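PDB 5GT5: pectate lyase from Paenibacillus sp. 0602, which cleaves the alpha-1,4-linked galacturonan of polygalacturonate and partly methylated pectin by eliminative, endo-acting depolymerisation, probably with calcium as cofactor. Local coordinates for residues Y7-S13 with G185-W190; H77-L81 with K148-D152; A285-N289 with Y409-D414. The protein carries 1 engineered substitution. All blocks are in the same frame, centred on the assembly; numbering follows the deposited sequence.

The three contacts show chain-distant segments packing onto a parallel beta-helix and its loops. Contacts 1 and 3 reach the same large sheet on one side of the chain's centre, their own centres 9 Å apart: contact 1 lays the N-terminal segment on strand 184-194, contact 3 the C-terminal loop on strand 284-288. They touch where Thr-10 OG1 and Tyr-288 OH lie 2.8 Å apart, a probable hydrogen bond. Contact 1 is buried, contact 3 only partly; contact 2, joining two loops on the opposite side beside the probable calcium site, is the most exposed. Contacts 1 and 2 each combine one aromatic pair with bridging water, whereas contact 3 gathers a four-ring cluster.

Contact 1 (Y7-S13 with G185-W190); sequences YNLTGFS and GVTISW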
loop_
_atom_site.group_PDB
_atom_site.type_symbol
_atom_site.label_atom_id
_atom_site.label_comp_id
_atom_site.label_asym_id
_atom_site.label_seq_id
_atom_site.Cartn_x
_atom_site.Cartn_y
_atom_site.Cartn_z
ATOM N N TYR A 7 -7.475 -16.895 -14.267
ATOM C CA TYR A 7 -7.148 -16.940 -12.846
ATOM C C TYR A 7 -6.178 -15.872 -12.344
ATOM O O TYR A 7 -5.841 -15.858 -11.168
ATOM C CB TYR A 7 -6.617 -18.333 -12.470
ATOM C CG TYR A 7 -7.602 -19.408 -12.792
ATOM C CD1 TYR A 7 -8.916 -19.277 -12.458
ATOM C CD2 TYR A 7 -7.216 -20.550 -13.454
ATOM C CE1 TYR A 7 -9.826 -20.251 -12.771
ATOM C CE2 TYR A 7 -8.102 -21.547 -13.730
ATOM C CZ TYR A 7 -9.410 -21.409 -13.397
ATOM O OH TYR A 7 -10.314 -22.374 -13.658
ATOM N N ASN A 8 -5.792 -14.969 -13.220
ATOM C CA ASN A 8 -4.906 -13.876 -12.822
ATOM C C ASN A 8 -5.458 -13.049 -11.674
ATOM O O ASN A 8 -6.670 -12.822 -11.588
ATOM C CB ASN A 8 -4.650 -12.893 -13.973
ATOM C CG ASN A 8 -3.735 -13.442 -15.030
ATOM O OD1 ASN A 8 -3.271 -14.582 -14.948
ATOM N ND2 ASN A 8 -3.560 -12.664 -16.088
ATOM N N LEU A 9 -4.554 -12.566 -10.834
ATOM C CA LEU A 9 -4.887 -11.519 -9.873
ATOM C C LEU A 9 -5.301 -10.254 -10.623
ATOM O O LEU A 9 -4.585 -9.795 -11.521
ATOM C CB LEU A 9 -3.669 -11.236 -8.991
ATOM C CG LEU A 9 -3.724 -9.969 -8.134
ATOM C CD1 LEU A 9 -4.870 -10.031 -7.107
ATOM C CD2 LEU A 9 -2.398 -9.844 -7.404
ATOM N N THR A 10 -6.473 -9.720 -10.284
ATOM C CA THR A 10 -6.933 -8.434 -10.819
ATOM C C THR A 10 -7.445 -7.563 -9.680
ATOM O O THR A 10 -7.540 -7.995 -8.524
ATOM C CB THR A 10 -8.081 -8.618 -11.807
ATOM O OG1 THR A 10 -9.228 -9.074 -11.076
ATOM C CG2 THR A 10 -7.753 -9.657 -12.864
ATOM N N GLY A 11 -7.763 -6.321 -10.002
ATOM C CA GLY A 11 -8.548 -5.481 -9.096
ATOM C C GLY A 11 -7.690 -4.734 -8.107
ATOM O O GLY A 11 -6.482 -4.528 -8.346
ATOM N N PHE A 12 -8.259 -4.333 -6.973
ATOM C CA PHE A 12 -7.535 -3.433 -6.079
ATOM C C PHE A 12 -6.313 -4.066 -5.431
ATOM O O PHE A 12 -5.401 -3.347 -5.018
ATOM C CB PHE A 12 -8.460 -2.870 -4.995
ATOM C CG PHE A 12 -9.451 -1.833 -5.506
ATOM C CD1 PHE A 12 -9.033 -0.577 -5.928
ATOM C CD2 PHE A 12 -10.817 -2.117 -5.557
ATOM C CE1 PHE A 12 -9.943 0.377 -6.398
ATOM C CE2 PHE A 12 -11.737 -1.165 -6.009
ATOM C CZ PHE A 12 -11.312 0.091 -6.412
ATOM N N SER A 13 -6.272 -5.406 -5.355
ATOM C CA SER A 13 -5.069 -6.066 -4.860
ATOM C C SER A 13 -3.979 -6.202 -5.894
ATOM O O SER A 13 -2.983 -6.875 -5.635
ATOM C CB SER A 13 -5.394 -7.437 -4.264
ATOM O OG SER A 13 -4.210 -8.020 -3.689
ATOM N N GLY A 185 -6.906 -2.203 -1.058
ATOM C CA GLY A 185 -6.217 -3.113 -1.957
ATOM C C GLY A 185 -6.649 -4.563 -1.804
ATOM O O GLY A 185 -5.810 -5.468 -1.841
ATOM N N VAL A 186 -7.943 -4.810 -1.636
ATOM C CA VAL A 186 -8.435 -6.161 -1.413
ATOM C C VAL A 186 -9.095 -6.679 -2.690
ATOM O O VAL A 186 -9.882 -5.967 -3.306
ATOM C CB VAL A 186 -9.467 -6.171 -0.273
ATOM C CG1 VAL A 186 -9.995 -7.600 -0.021
ATOM C CG2 VAL A 186 -8.882 -5.533 0.982
ATOM N N THR A 187 -8.738 -7.905 -3.083
ATOM C CA THR A 187 -9.465 -8.627 -4.118
ATOM C C THR A 187 -9.896 -9.955 -3.572
ATOM O O THR A 187 -9.074 -10.694 -3.010
ATOM C CB THR A 187 -8.631 -8.849 -5.392
ATOM O OG1 THR A 187 -8.367 -7.577 -5.994
ATOM C CG2 THR A 187 -9.395 -9.745 -6.399
ATOM N N ILE A 188 -11.182 -10.258 -3.735
ATOM C CA ILE A 188 -11.668 -11.593 -3.443
ATOM C C ILE A 188 -12.219 -12.224 -4.716
ATOM O O ILE A 188 -13.174 -11.700 -5.311
ATOM C CB ILE A 188 -12.761 -11.590 -2.334
ATOM C CG1 ILE A 188 -12.309 -10.812 -1.079
ATOM C CG2 ILE A 188 -13.156 -13.024 -1.996
ATOM C CD1 ILE A 188 -13.335 -10.781 0.090
ATOM N N SER A 189 -11.607 -13.339 -5.156
ATOM C CA SER A 189 -11.962 -13.891 -6.463
ATOM C C SER A 189 -12.078 -15.400 -6.457
ATOM O O SER A 189 -11.500 -16.089 -5.597
ATOM C CB SER A 189 -10.984 -13.446 -7.554
ATOM O OG SER A 189 -9.655 -13.876 -7.267
ATOM N N TRP A 190 -12.866 -15.912 -7.401
ATOM C CA TRP A 190 -12.968 -17.344 -7.637
ATOM C C TRP A 190 -13.331 -18.111 -6.375
ATOM O O TRP A 190 -12.836 -19.214 -6.148
ATOM C CB TRP A 190 -11.659 -17.894 -8.281
ATOM C CG TRP A 190 -11.557 -17.459 -9.707
ATOM C CD1 TRP A 190 -10.772 -16.457 -10.223
ATOM C CD2 TRP A 190 -12.318 -17.981 -10.808
ATOM N NE1 TRP A 190 -10.999 -16.339 -11.586
ATOM C CE2 TRP A 190 -11.929 -17.274 -11.961
ATOM C CE3 TRP A 190 -13.245 -19.013 -10.932
ATOM C CZ2 TRP A 190 -12.484 -17.531 -13.213
ATOM C CZ3 TRP A 190 -13.787 -19.274 -12.193
ATOM C CH2 TRP A 190 -13.406 -18.534 -13.304
HETATM O O HOH W 1 -8.197 -12.068 -9.327
#
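A buried loop-on-sheet contact, this is the N-terminal segment Tyr-7 to Ser-13 running antiparallel along strand 184-194 of the parallel beta-helix characteristic of polysaccharide lyase family 1, Ser-13 beside Gly-185 (CA atoms 4.3 Å apart) and Tyr-7 by Trp-190 (7.8 Å). Thr-187 is the central polar group. Its OG1 donates to Thr-10 O at 2.7 Å and accepts from Ser-13 N at 3.1 Å, so one hydroxyl holds both limbs of the turn around Gly-11. At Gly-11 phi is positive, and an ideal CB would clash with Thr-187 OG1. Gly-185 CA makes a CA-H...O contact with Phe-12 O at 3.2 Å. At the other end the Tyr-7 edge meets the Trp-190 face in a T-shaped pair; Trp-190 NE1 hydrogen-bonds to Asp-6 O and Tyr-7 OH to Arg-422. Midway, water 1 donates to Asn-8 O (2.8 Å) and Ser-189 OG (3.1 Å) and accepts from Thr-10 N (3.1 Å). One threonine hydroxyl and one water thus stand in for strand pairing between these two segments.

Contact 2 (H77-L81 with K148-D152); sequences HNDAL and KNDWD
Neither segment is helix or strand: 77-81 is extended, polyproline II-like, from Asn-78 to Ala-80 (phi -57 to -70°, psi 130 to 144°), while 148-152 turns through a left-handed Asp-150 (phi/psi 59/35°). In these loops of a family 1 lyase beta-helix, CA 77 to 81 and CA 148 to 151 run 125° apart, closest at Asn-78 CA and Asn-149 CA (5.5 Å). Asn-78, chi1 m, sends ND2 to Asn-149 O at 2.8 Å; its carbonyl O accepts a hydrogen bond from Trp-151 NE1 at 2.9 Å, as His-77 ND1 does from Asn-78 N at 2.8 Å. Trp-151 (chi1 m, chi2 -21°) turns its edge to the face of His-77 (chi1 -145°, between wells), the His-77 ring and five-membered Trp-151 ring having centroids 4.4 Å and planes 67° apart. The contact flanks the probable calcium site, with Asp-152 a likely ligand. Water 2 links the loops there, 2.8 Å from His-77 NE2, donating to Asp-150 O (2.9 Å) and accepting from Asp-152 N (3.0 Å).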
loop_
_atom_site.group_PDB
_atom_site.type_symbol
_atom_site.label_atom_id
_atom_site.label_comp_id
_atom_site.label_asym_id
_atom_site.label_seq_id
_atom_site.Cartn_x
_atom_site.Cartn_y
_atom_site.Cartn_z
ATOM N N HIS A 77 -11.131 -17.370 21.598
ATOM C CA HIS A 77 -12.194 -16.467 21.147
ATOM C C HIS A 77 -13.339 -16.440 22.166
ATOM O O HIS A 77 -13.286 -17.144 23.183
ATOM C CB HIS A 77 -12.726 -16.958 19.794
ATOM C CG HIS A 77 -13.142 -15.852 18.865
ATOM N ND1 HIS A 77 -13.804 -14.711 19.287
ATOM C CD2 HIS A 77 -12.974 -15.714 17.530
ATOM C CE1 HIS A 77 -14.025 -13.931 18.250
ATOM N NE2 HIS A 77 -13.527 -14.512 17.172
ATOM N N ASN A 78 -14.365 -15.633 21.913
ATOM C CA ASN A 78 -15.539 -15.704 22.747
ATOM C C ASN A 78 -16.110 -17.114 22.742
ATOM O O ASN A 78 -16.122 -17.802 21.699
ATOM C CB ASN A 78 -16.577 -14.703 22.252
ATOM C CG ASN A 78 -16.105 -13.276 22.392
ATOM O OD1 ASN A 78 -15.605 -12.886 23.454
ATOM N ND2 ASN A 78 -16.253 -12.479 21.332
ATOM N N ASP A 79 -16.575 -17.538 23.909
ATOM C CA ASP A 79 -16.987 -18.915 24.135
ATOM C C ASP A 79 -18.139 -19.359 23.257
ATOM O O ASP A 79 -19.060 -18.582 22.994
ATOM C CB ASP A 79 -17.443 -19.068 25.589
ATOM C CG ASP A 79 -16.287 -19.093 26.567
ATOM O OD1 ASP A 79 -15.119 -19.217 26.136
ATOM O OD2 ASP A 79 -16.565 -18.984 27.778
ATOM N N ALA A 80 -18.089 -20.617 22.838
ATOM C CA ALA A 80 -19.254 -21.245 22.248
ATOM C C ALA A 80 -20.264 -21.446 23.372
ATOM O O ALA A 80 -19.930 -21.969 24.452
ATOM C CB ALA A 80 -18.860 -22.572 21.601
ATOM N N LEU A 81 -21.493 -21.003 23.122
ATOM C CA LEU A 81 -22.584 -21.102 24.095
ATOM C C LEU A 81 -23.616 -22.158 23.765
ATOM O O LEU A 81 -24.380 -22.549 24.654
ATOM C CB LEU A 81 -23.312 -19.758 24.187
ATOM C CG LEU A 81 -22.395 -18.555 24.416
ATOM C CD1 LEU A 81 -23.129 -17.205 24.365
ATOM C CD2 LEU A 81 -21.658 -18.745 25.743
ATOM N N LYS A 148 -23.217 -11.298 19.888
ATOM C CA LYS A 148 -22.340 -11.618 21.006
ATOM C C LYS A 148 -20.993 -12.219 20.597
ATOM O O LYS A 148 -19.935 -11.667 20.923
ATOM C CB LYS A 148 -23.017 -12.548 22.013
ATOM C CG LYS A 148 -22.193 -12.709 23.285
ATOM C CD LYS A 148 -22.912 -13.515 24.323
ATOM C CE LYS A 148 -22.135 -13.495 25.631
ATOM N NZ LYS A 148 -22.104 -12.111 26.195
ATOM N N ASN A 149 -21.024 -13.336 19.875
ATOM C CA ASN A 149 -19.785 -14.106 19.702
ATOM C C ASN A 149 -18.718 -13.408 18.865
ATOM O O ASN A 149 -17.508 -13.591 19.095
ATOM C CB ASN A 149 -20.074 -15.467 19.071
ATOM C CG ASN A 149 -20.883 -16.372 19.977
ATOM O OD1 ASN A 149 -21.562 -15.898 20.912
ATOM N ND2 ASN A 149 -20.818 -17.675 19.711
ATOM N N ASP A 150 -19.158 -12.644 17.877
ATOM C CA ASP A 150 -18.250 -11.893 16.997
ATOM C C ASP A 150 -17.276 -12.810 16.271
ATOM O O ASP A 150 -16.116 -12.454 16.076
ATOM C CB ASP A 150 -17.489 -10.798 17.771
ATOM C CG ASP A 150 -18.403 -9.753 18.386
ATOM O OD1 ASP A 150 -19.527 -9.519 17.883
ATOM O OD2 ASP A 150 -17.985 -9.146 19.389
ATOM N N TRP A 151 -17.720 -14.013 15.899
ATOM C CA TRP A 151 -16.884 -14.914 15.113
ATOM C C TRP A 151 -17.033 -14.669 13.622
ATOM O O TRP A 151 -18.155 -14.782 13.093
ATOM C CB TRP A 151 -17.280 -16.373 15.362
ATOM C CG TRP A 151 -17.222 -16.916 16.770
ATOM C CD1 TRP A 151 -16.504 -16.440 17.851
ATOM C CD2 TRP A 151 -17.913 -18.082 17.223
ATOM N NE1 TRP A 151 -16.711 -17.264 18.948
ATOM C CE2 TRP A 151 -17.578 -18.262 18.587
ATOM C CE3 TRP A 151 -18.791 -18.986 16.613
ATOM C CZ2 TRP A 151 -18.071 -19.336 19.340
ATOM C CZ3 TRP A 151 -19.290 -20.038 17.360
ATOM C CH2 TRP A 151 -18.949 -20.189 18.717
ATOM N N ASP A 152 -15.938 -14.335 12.938
ATOM C CA ASP A 152 -15.918 -14.090 11.496
ATOM C C ASP A 152 -14.818 -14.942 10.919
ATOM O O ASP A 152 -13.794 -15.137 11.583
ATOM C CB ASP A 152 -15.591 -12.613 11.220
ATOM C CG ASP A 152 -16.341 -11.674 12.143
ATOM O OD1 ASP A 152 -17.494 -11.371 11.851
ATOM O OD2 ASP A 152 -15.761 -11.231 13.159
HETATM O O HOH W 2 -13.740 -13.228 14.658
HETATM O O HOH W 3 -19.784 -15.901 23.129
#

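Contact 3 (A285-N289 with Y409-D414); sequences AHAYN and YSYQLD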
loop_
_atom_site.group_PDB
_atom_site.type_symbol
_atom_site.label_atom_id
_atom_site.label_comp_id
_atom_site.label_asym_id
_atom_site.label_seq_id
_atom_site.Cartn_x
_atom_site.Cartn_y
_atom_site.Cartn_z
ATOM N N ALA A 285 -16.134 -0.056 -3.835
ATOM C CA ALA A 285 -16.253 -1.492 -4.038
ATOM C C ALA A 285 -16.693 -1.794 -5.452
ATOM O O ALA A 285 -17.647 -1.173 -5.932
ATOM C CB ALA A 285 -17.245 -2.096 -3.072
ATOM N N HIS A 286 -16.032 -2.756 -6.092
ATOM C CA HIS A 286 -16.343 -3.171 -7.456
ATOM C C HIS A 286 -16.571 -4.673 -7.467
ATOM O O HIS A 286 -15.662 -5.444 -7.105
ATOM C CB HIS A 286 -15.170 -2.770 -8.373
ATOM C CG HIS A 286 -15.326 -3.205 -9.803
ATOM N ND1 HIS A 286 -14.255 -3.626 -10.561
ATOM C CD2 HIS A 286 -16.403 -3.216 -10.621
ATOM C CE1 HIS A 286 -14.676 -3.933 -11.778
ATOM N NE2 HIS A 286 -15.970 -3.710 -11.841
ATOM N N ALA A 287 -17.773 -5.084 -7.867
ATOM C CA ALA A 287 -18.085 -6.491 -8.079
ATOM C C ALA A 287 -18.367 -6.705 -9.560
ATOM O O ALA A 287 -19.175 -6.000 -10.169
ATOM C CB ALA A 287 -19.265 -6.911 -7.248
ATOM N N TYR A 288 -17.668 -7.661 -10.149
ATOM C CA TYR A 288 -17.962 -8.052 -11.522
ATOM C C TYR A 288 -18.014 -9.554 -11.663
ATOM O O TYR A 288 -17.293 -10.287 -10.988
ATOM C CB TYR A 288 -16.989 -7.418 -12.527
ATOM C CG TYR A 288 -15.529 -7.893 -12.533
ATOM C CD1 TYR A 288 -14.572 -7.287 -11.711
ATOM C CD2 TYR A 288 -15.096 -8.910 -13.412
ATOM C CE1 TYR A 288 -13.237 -7.657 -11.779
ATOM C CE2 TYR A 288 -13.748 -9.302 -13.469
ATOM C CZ TYR A 288 -12.843 -8.686 -12.629
ATOM O OH TYR A 288 -11.518 -9.049 -12.673
ATOM N N ASN A 289 -18.898 -10.040 -12.535
ATOM C CA ASN A 289 -19.020 -11.480 -12.770
ATOM C C ASN A 289 -19.179 -12.240 -11.463
ATOM O O ASN A 289 -18.512 -13.253 -11.243
ATOM C CB ASN A 289 -17.806 -12.036 -13.532
ATOM C CG ASN A 289 -17.722 -11.568 -14.999
ATOM O OD1 ASN A 289 -16.625 -11.561 -15.560
ATOM N ND2 ASN A 289 -18.851 -11.220 -15.619
ATOM N N TYR A 409 -7.454 -0.015 -12.414
ATOM C CA TYR A 409 -6.963 -1.289 -12.913
ATOM C C TYR A 409 -7.763 -1.721 -14.120
ATOM O O TYR A 409 -8.897 -1.281 -14.314
ATOM C CB TYR A 409 -7.037 -2.345 -11.816
ATOM C CG TYR A 409 -8.395 -2.549 -11.167
ATOM C CD1 TYR A 409 -9.395 -3.326 -11.789
ATOM C CD2 TYR A 409 -8.662 -1.999 -9.918
ATOM C CE1 TYR A 409 -10.642 -3.532 -11.177
ATOM C CE2 TYR A 409 -9.872 -2.214 -9.288
ATOM C CZ TYR A 409 -10.852 -2.977 -9.914
ATOM O OH TYR A 409 -12.044 -3.189 -9.268
ATOM N N SER A 410 -7.162 -2.561 -14.954
ATOM C CA SER A 410 -7.920 -3.077 -16.076
ATOM C C SER A 410 -8.395 -4.479 -15.758
ATOM O O SER A 410 -7.843 -5.152 -14.886
ATOM C CB SER A 410 -7.072 -3.060 -17.346
ATOM O OG SER A 410 -5.936 -3.888 -17.188
ATOM N N TYR A 411 -9.391 -4.934 -16.502
ATOM C CA TYR A 411 -10.024 -6.206 -16.225
ATOM C C TYR A 411 -10.890 -6.578 -17.409
ATOM O O TYR A 411 -11.392 -5.713 -18.136
ATOM C CB TYR A 411 -10.878 -6.147 -14.940
ATOM C CG TYR A 411 -11.985 -5.124 -14.963
ATOM C CD1 TYR A 411 -11.744 -3.774 -14.686
ATOM C CD2 TYR A 411 -13.300 -5.505 -15.249
ATOM C CE1 TYR A 411 -12.760 -2.838 -14.719
ATOM C CE2 TYR A 411 -14.315 -4.579 -15.279
ATOM C CZ TYR A 411 -14.053 -3.257 -15.007
ATOM O OH TYR A 411 -15.061 -2.326 -15.037
ATOM N N GLN A 412 -11.055 -7.880 -17.572
ATOM C CA GLN A 412 -11.869 -8.485 -18.612
ATOM C C GLN A 412 -13.194 -8.912 -18.004
ATOM O O GLN A 412 -13.228 -9.474 -16.905
ATOM C CB GLN A 412 -11.136 -9.706 -19.168
ATOM C CG GLN A 412 -11.918 -10.511 -20.190
ATOM C CD GLN A 412 -11.813 -9.971 -21.597
ATOM O OE1 GLN A 412 -11.014 -9.072 -21.874
ATOM N NE2 GLN A 412 -12.645 -10.500 -22.495
ATOM N N LEU A 413 -14.277 -8.654 -18.721
ATOM C CA LEU A 413 -15.615 -9.040 -18.280
ATOM C C LEU A 413 -16.145 -10.211 -19.081
ATOM O O LEU A 413 -16.103 -10.189 -20.318
ATOM C CB LEU A 413 -16.557 -7.866 -18.479
ATOM C CG LEU A 413 -16.376 -6.688 -17.530
ATOM C CD1 LEU A 413 -17.184 -5.460 -17.959
ATOM C CD2 LEU A 413 -16.786 -7.156 -16.149
ATOM N N ASP A 414 -16.635 -11.237 -18.386
ATOM C CA ASP A 414 -17.366 -12.314 -19.038
ATOM C C ASP A 414 -18.820 -11.959 -19.175
ATOM O O ASP A 414 -19.315 -11.079 -18.470
ATOM C CB ASP A 414 -17.266 -13.611 -18.246
ATOM C CG ASP A 414 -15.849 -14.054 -18.053
ATOM O OD1 ASP A 414 -14.978 -13.628 -18.847
ATOM O OD2 ASP A 414 -15.602 -14.831 -17.102
#
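Polar bonds fasten both ends of this contact. At one, His-286 ND1 and Tyr-409 OH share a short hydrogen bond of 2.6 Å in which either could be the donor; the phenol also bonds to Thr-264. At the other, the Asn-289 amide pairs with the backbone of Asp-414 in two directions: OD1 of Asn-289 accepts from Asp-414 N at 2.8 Å, and ND2 of Asn-289 donates to Asp-414 O at 2.9 Å. A side-chain amide thereby matches the donor and acceptor of one backbone residue, and its ND2 also bonds to Lys-338 O. The Asp-414 carboxylate bonds to His-267.

Between these ends CA 286 to 289 and CA 409 to 414 run 25° apart and converge, from 11.0 Å between His-286 CA and Tyr-409 CA to 6.5 Å between Asn-289 CA and Asp-414 CA; aromatic rings fill the wider part. The His-286 edge points to the face of Tyr-411, centroids 4.7 Å and planes 62° apart, with His-286 CE1 3.4 Å from Tyr-411 CZ. Glu-337 hydrogen-bonds to both His-286 NE2 and Tyr-411 OH. Tyr-288 meets Tyr-411 obliquely, centroids 4.9 Å apart, and is stacked on His-266 of strand 262-271. Its hydroxyl bonds to Thr-10 of the N-terminal segment. Farther along, Leu-413 brings CD2 to 3.6 Å from Tyr-288 CB, closing the packing beside Asn-289.

His-286, Tyr-288, Tyr-409 and Tyr-411 thus form an aromatic cluster on the outer face of a parallel beta-helix, away from the probable catalytic and calcium sites, where an irregular C-terminal segment covers successive strands of the coil.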